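Local coordinates for periplasmic branched-chain amino acid-binding protein (Burkholderia mallei, PDB 3I09), which probably binds branched-chain amino acids or related small molecules in the periplasm as the soluble receptor of an ABC transporter, here holding acetoacetic acid, at residues Leu146-Ala151 with Val175-Ser180; Lys154-Asn159 with Gly200-Gly205. All blocks are in the same frame, centred on the assembly; numbering follows the deposited sequence.

Contact 1: residues Leu146-Ala151 with Val175-Ser180; sequences LTADYA and VRHPLS. With AAE (acetoacetic acid), chain C.
Leu146 lies beside Val175, both side chains pointing the same way, with Leu146 CD1 3.7 Å from Val175 CG1. Leu146 CG stands anti to its backbone N (chi1 178°), and both CG and CD1 lie against CD2 of His177, whose side chain crosses the leucine at about a right angle. Thr147 pairs in parallel with Arg176: its N donates to Val175 O and its O accepts from His177 N at 3.0 Å. Ala148 sets its CA over one face of the His177 imidazole, a CH-pi contact 3.8 Å from the ring centroid. Asp149 closes the ladder through N to His177 O at 2.8 Å, and its OD1 takes Arg176 NH1 at 3.0 Å in a salt bridge, met from above the carboxylate plane. A water links Asp149 O to Leu179 N. Tyr150, the N-cap of helix 151-166 just after the strand, touches Leu179 CD1 through CE1 and supplies the ligand bond, OH to acetoacetate O3 at 2.6 Å; OH also meets Tyr17. The imidazole is gripped at both nitrogens, ND1 donating to Pro178 O and NE2 accepting from Asn203 ND2, which is consistent with a neutral ring protonated at ND1.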
loop_
_atom_site.group_PDB
_atom_site.type_symbol
_atom_site.label_atom_id
_atom_site.label_comp_id
_atom_site.label_asym_id
_atom_site.label_seq_id
_atom_site.Cartn_x
_atom_site.Cartn_y
_atom_site.Cartn_z
ATOM N N LEU A 146 -2.696 -6.324 -17.641
ATOM C CA LEU A 146 -3.886 -5.474 -17.605
ATOM C C LEU A 146 -3.543 -4.373 -16.608
ATOM O O LEU A 146 -3.375 -4.637 -15.413
ATOM C CB LEU A 146 -5.102 -6.264 -17.133
ATOM C CG LEU A 146 -6.437 -5.545 -16.976
ATOM C CD1 LEU A 146 -6.920 -4.943 -18.310
ATOM C CD2 LEU A 146 -7.509 -6.496 -16.424
ATOM N N THR A 147 -3.451 -3.134 -17.078
ATOM C CA THR A 147 -2.816 -2.088 -16.297
ATOM C C THR A 147 -3.737 -0.889 -16.107
ATOM O O THR A 147 -4.199 -0.283 -17.101
ATOM C CB THR A 147 -1.545 -1.620 -17.014
ATOM O OG1 THR A 147 -0.662 -2.747 -17.183
ATOM C CG2 THR A 147 -0.836 -0.468 -16.265
ATOM N N ALA A 148 -3.951 -0.501 -14.856
ATOM C CA ALA A 148 -4.717 0.705 -14.554
ATOM C C ALA A 148 -3.963 1.924 -15.105
ATOM O O ALA A 148 -2.770 2.107 -14.851
ATOM C CB ALA A 148 -4.952 0.873 -13.050
ATOM N N ASP A 149 -4.696 2.772 -15.810
ATOM C CA ASP A 149 -4.122 3.898 -16.552
ATOM C C ASP A 149 -3.870 5.119 -15.699
ATOM O O ASP A 149 -4.537 6.143 -15.860
ATOM C CB ASP A 149 -5.044 4.256 -17.743
ATOM C CG ASP A 149 -4.394 5.244 -18.733
ATOM O OD1 ASP A 149 -3.146 5.430 -18.704
ATOM O OD2 ASP A 149 -5.156 5.841 -19.557
ATOM N N TYR A 150 -2.926 4.997 -14.772
ATOM C CA TYR A 150 -2.470 6.113 -13.944
ATOM C C TYR A 150 -1.173 5.684 -13.270
ATOM O O TYR A 150 -0.677 4.600 -13.541
ATOM C CB TYR A 150 -3.528 6.574 -12.919
ATOM C CG TYR A 150 -3.741 5.679 -11.733
ATOM C CD1 TYR A 150 -4.231 4.388 -11.887
ATOM C CD2 TYR A 150 -3.541 6.157 -10.435
ATOM C CE1 TYR A 150 -4.462 3.559 -10.761
ATOM C CE2 TYR A 150 -3.763 5.353 -9.334
ATOM C CZ TYR A 150 -4.246 4.071 -9.492
ATOM O OH TYR A 150 -4.470 3.288 -8.367
ATOM N N ALA A 151 -0.610 6.552 -12.435
ATOM C CA ALA A 151 0.741 6.365 -11.901
ATOM C C ALA A 151 0.970 5.010 -11.259
ATOM O O ALA A 151 2.038 4.429 -11.414
ATOM C CB ALA A 151 1.075 7.457 -10.877
ATOM N N VAL A 175 -2.470 -4.054 -21.937
ATOM C CA VAL A 175 -3.647 -3.269 -22.296
ATOM C C VAL A 175 -4.008 -2.404 -21.088
ATOM O O VAL A 175 -3.936 -2.864 -19.951
ATOM C CB VAL A 175 -4.864 -4.125 -22.759
ATOM C CG1 VAL A 175 -5.394 -5.049 -21.644
ATOM C CG2 VAL A 175 -5.970 -3.209 -23.283
ATOM N N ARG A 176 -4.345 -1.139 -21.328
ATOM C CA ARG A 176 -4.682 -0.185 -20.257
ATOM C C ARG A 176 -6.168 -0.116 -20.073
ATOM O O ARG A 176 -6.946 -0.351 -21.034
ATOM C CB ARG A 176 -4.244 1.210 -20.619
ATOM C CG ARG A 176 -2.791 1.333 -20.867
ATOM C CD ARG A 176 -2.056 1.950 -19.756
ATOM N NE ARG A 176 -0.693 2.230 -20.199
ATOM C CZ ARG A 176 -0.225 3.401 -20.581
ATOM N NH1 ARG A 176 -0.981 4.496 -20.550
ATOM N NH2 ARG A 176 1.039 3.480 -20.953
ATOM N N HIS A 177 -6.570 0.140 -18.822
ATOM C CA HIS A 177 -7.948 0.387 -18.520
ATOM C C HIS A 177 -8.026 1.622 -17.646
ATOM O O HIS A 177 -7.108 1.881 -16.896
ATOM C CB HIS A 177 -8.608 -0.815 -17.849
ATOM C CG HIS A 177 -8.094 -1.135 -16.458
ATOM N ND1 HIS A 177 -8.575 -0.511 -15.333
ATOM C CD2 HIS A 177 -7.186 -2.049 -16.030
ATOM C CE1 HIS A 177 -7.967 -1.016 -14.261
ATOM N NE2 HIS A 177 -7.134 -1.965 -14.659
ATOM N N PRO A 178 -9.131 2.371 -17.734
ATOM C CA PRO A 178 -9.320 3.488 -16.845
ATOM C C PRO A 178 -9.461 3.031 -15.393
ATOM O O PRO A 178 -9.961 1.936 -15.123
ATOM C CB PRO A 178 -10.630 4.122 -17.343
ATOM C CG PRO A 178 -11.366 3.009 -18.033
ATOM C CD PRO A 178 -10.279 2.183 -18.640
ATOM N N LEU A 179 -9.049 3.892 -14.476
ATOM C CA LEU A 179 -9.247 3.658 -13.044
ATOM C C LEU A 179 -10.731 3.481 -12.801
ATOM O O LEU A 179 -11.553 4.239 -13.325
ATOM C CB LEU A 179 -8.673 4.810 -12.214
ATOM C CG LEU A 179 -8.842 4.704 -10.688
ATOM C CD1 LEU A 179 -8.100 3.479 -10.210
ATOM C CD2 LEU A 179 -8.394 5.974 -9.917
ATOM N N SER A 180 -11.081 2.448 -12.048
ATOM C CA SER A 180 -12.464 2.124 -11.742
ATOM C C SER A 180 -13.299 1.843 -13.013
ATOM O O SER A 180 -14.420 2.378 -13.174
ATOM C CB SER A 180 -13.082 3.249 -10.916
ATOM O OG SER A 180 -14.094 2.741 -10.086
HETATM O O1 AAE C . -1.051 3.238 -5.258
HETATM C C2 AAE C . -2.213 3.003 -5.636
HETATM O O3 AAE C . -2.837 3.769 -6.403
HETATM C C4 AAE C . -2.865 1.705 -5.191
HETATM C C5 AAE C . -3.658 1.894 -3.929
HETATM O O8 AAE C . -3.553 2.936 -3.240
HETATM C C9 AAE C . -4.440 0.694 -3.480
HETATM O O HOH W 1 -7.685 6.185 -15.523
#

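Contact 2: residues Lys154-Asn159 with Gly200-Gly205; sequences KALEKN and GLANAG
The helix-on-sheet layer of an alpha/beta lobe in a type I periplasmic binding protein forms this contact, where helix 151-166 packs on strand 198-202. The helical segment runs at 145° to the strand segment, roughly antiparallel, with their axes 8.3 Å apart at closest approach. Leu156 provides most of the helix's side of the contact. Its CG is anti to the backbone N (chi1 178°), beside the carbonyl carbon, and CD2 reaches Ala202 CA at 3.8 Å; CG lies 4.3 Å from Ala202 CB. Leu156 CD2 also lies 4.4 Å from Leu201 O and 4.3 Å from Asn203 N. At the next helix residue, Ala202 CB approaches the backbone at Glu157 N, 4.1 Å away, and Glu157 CB at 4.2 Å. Ala202 thus meets the helix with both CA and CB, and the contact consists of van der Waals packing. Leu156 also packs against Thr124 and Leu127 of helix 124-137. Glu157 OE1 bonds Thr147 OG1 on the adjacent strand. Ala202 is the centre of an inverse gamma turn at the strand's end, and two residues on, Ala204 lines the acetoacetate pocket. A helix packed roughly antiparallel on a parallel sheet, with ligand-binding loops after the strands' C-terminal ends, is typical of the Rossmann-like lobes of these binding proteins.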
loop_
_atom_site.group_PDB
_atom_site.type_symbol
_atom_site.label_atom_id
_atom_site.label_comp_id
_atom_site.label_asym_id
_atom_site.label_seq_id
_atom_site.Cartn_x
_atom_site.Cartn_y
_atom_site.Cartn_z
ATOM N N LYS A 154 1.112 2.086 -14.021
ATOM C CA LYS A 154 2.311 2.252 -14.828
ATOM C C LYS A 154 3.573 1.832 -14.063
ATOM O O LYS A 154 4.428 1.122 -14.603
ATOM C CB LYS A 154 2.426 3.701 -15.324
ATOM C CG LYS A 154 1.287 4.096 -16.260
ATOM C CD LYS A 154 1.429 5.524 -16.805
ATOM C CE LYS A 154 0.074 6.099 -17.217
ATOM N NZ LYS A 154 0.166 7.538 -17.612
ATOM N N ALA A 155 3.673 2.250 -12.813
ATOM C CA ALA A 155 4.817 1.891 -11.978
ATOM C C ALA A 155 4.856 0.385 -11.740
ATOM O O ALA A 155 5.923 -0.226 -11.850
ATOM C CB ALA A 155 4.794 2.621 -10.656
ATOM N N LEU A 156 3.695 -0.217 -11.503
ATOM C CA LEU A 156 3.662 -1.623 -11.111
ATOM C C LEU A 156 3.955 -2.470 -12.320
ATOM O O LEU A 156 4.680 -3.438 -12.211
ATOM C CB LEU A 156 2.321 -2.013 -10.487
ATOM C CG LEU A 156 2.100 -3.473 -10.057
ATOM C CD1 LEU A 156 3.195 -3.984 -9.069
ATOM C CD2 LEU A 156 0.734 -3.556 -9.396
ATOM N N GLU A 157 3.405 -2.095 -13.471
ATOM C CA GLU A 157 3.700 -2.802 -14.713
ATOM C C GLU A 157 5.200 -2.725 -15.007
ATOM O O GLU A 157 5.818 -3.715 -15.396
ATOM C CB GLU A 157 2.880 -2.237 -15.893
ATOM C CG GLU A 157 3.224 -2.889 -17.252
ATOM C CD GLU A 157 2.535 -2.240 -18.457
ATOM O OE1 GLU A 157 1.334 -1.895 -18.389
ATOM O OE2 GLU A 157 3.196 -2.107 -19.504
ATOM N N LYS A 158 5.795 -1.554 -14.837
ATOM C CA LYS A 158 7.231 -1.440 -15.124
ATOM C C LYS A 158 8.100 -2.287 -14.177
ATOM O O LYS A 158 8.977 -3.017 -14.642
ATOM C CB LYS A 158 7.698 0.023 -15.122
ATOM C CG LYS A 158 9.204 0.251 -15.187
ATOM C CD LYS A 158 9.794 -0.140 -16.499
ATOM C CE LYS A 158 11.100 0.644 -16.794
ATOM N NZ LYS A 158 12.138 0.463 -15.722
ATOM N N ASN A 159 7.836 -2.208 -12.866
ATOM C CA ASN A 159 8.605 -2.993 -11.887
ATOM C C ASN A 159 8.430 -4.478 -12.203
ATOM O O ASN A 159 9.372 -5.247 -12.199
ATOM C CB ASN A 159 8.102 -2.757 -10.455
ATOM C CG ASN A 159 8.486 -1.399 -9.861
ATOM O OD1 ASN A 159 7.644 -0.751 -9.265
ATOM N ND2 ASN A 159 9.743 -0.982 -9.993
ATOM N N GLY A 200 -1.093 -10.476 -15.753
ATOM C CA GLY A 200 -0.618 -9.699 -14.606
ATOM C C GLY A 200 -1.608 -8.565 -14.411
ATOM O O GLY A 200 -1.842 -7.760 -15.312
ATOM N N LEU A 201 -2.229 -8.543 -13.248
ATOM C CA LEU A 201 -3.190 -7.514 -12.881
ATOM C C LEU A 201 -2.493 -6.349 -12.205
ATOM O O LEU A 201 -2.254 -6.372 -10.985
ATOM C CB LEU A 201 -4.215 -8.110 -11.929
ATOM C CG LEU A 201 -5.005 -9.260 -12.540
ATOM C CD1 LEU A 201 -5.914 -9.907 -11.480
ATOM C CD2 LEU A 201 -5.809 -8.792 -13.754
ATOM N N ALA A 202 -2.078 -5.367 -13.009
ATOM C CA ALA A 202 -1.385 -4.180 -12.500
ATOM C C ALA A 202 -2.441 -3.138 -12.161
ATOM O O ALA A 202 -2.547 -2.069 -12.786
ATOM C CB ALA A 202 -0.361 -3.644 -13.564
ATOM N N ASN A 203 -3.233 -3.459 -11.145
ATOM C CA ASN A 203 -4.352 -2.617 -10.729
ATOM C C ASN A 203 -4.666 -3.021 -9.293
ATOM O O ASN A 203 -3.928 -3.826 -8.745
ATOM C CB ASN A 203 -5.548 -2.747 -11.680
ATOM C CG ASN A 203 -6.103 -4.181 -11.812
ATOM O OD1 ASN A 203 -5.939 -5.031 -10.945
ATOM N ND2 ASN A 203 -6.888 -4.393 -12.868
ATOM N N ALA A 204 -5.694 -2.454 -8.688
ATOM C CA ALA A 204 -5.910 -2.647 -7.236
ATOM C C ALA A 204 -7.375 -2.505 -6.874
ATOM O O ALA A 204 -8.195 -1.991 -7.652
ATOM C CB ALA A 204 -5.103 -1.634 -6.458
ATOM N N GLY A 205 -7.704 -2.934 -5.666
ATOM C CA GLY A 205 -9.011 -2.691 -5.111
ATOM C C GLY A 205 -10.166 -3.173 -5.966
ATOM O O GLY A 205 -10.156 -4.292 -6.484
#

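Overall arrangement
Both contacts belong to the parallel sheet ordered 170-177, 142-148, 198-202, 225-228, and their centres lie 8 Å apart. Contact 1 joins two neighbouring strands of one beta-alpha-beta unit at the sheet's edge; it combines backbone hydrogen bonds and an exposed salt bridge with buried apolar and CH-pi packing. Contact 2 sets the helix of that unit on the next strand inward and is buried, small and apolar. They meet where Leu146 O probably accepts from Ala202 N. Both segment ends border the acetoacetic acid pocket: Tyr150 bonds the ligand, while Ala204, which follows the packed residues of contact 2, touches it.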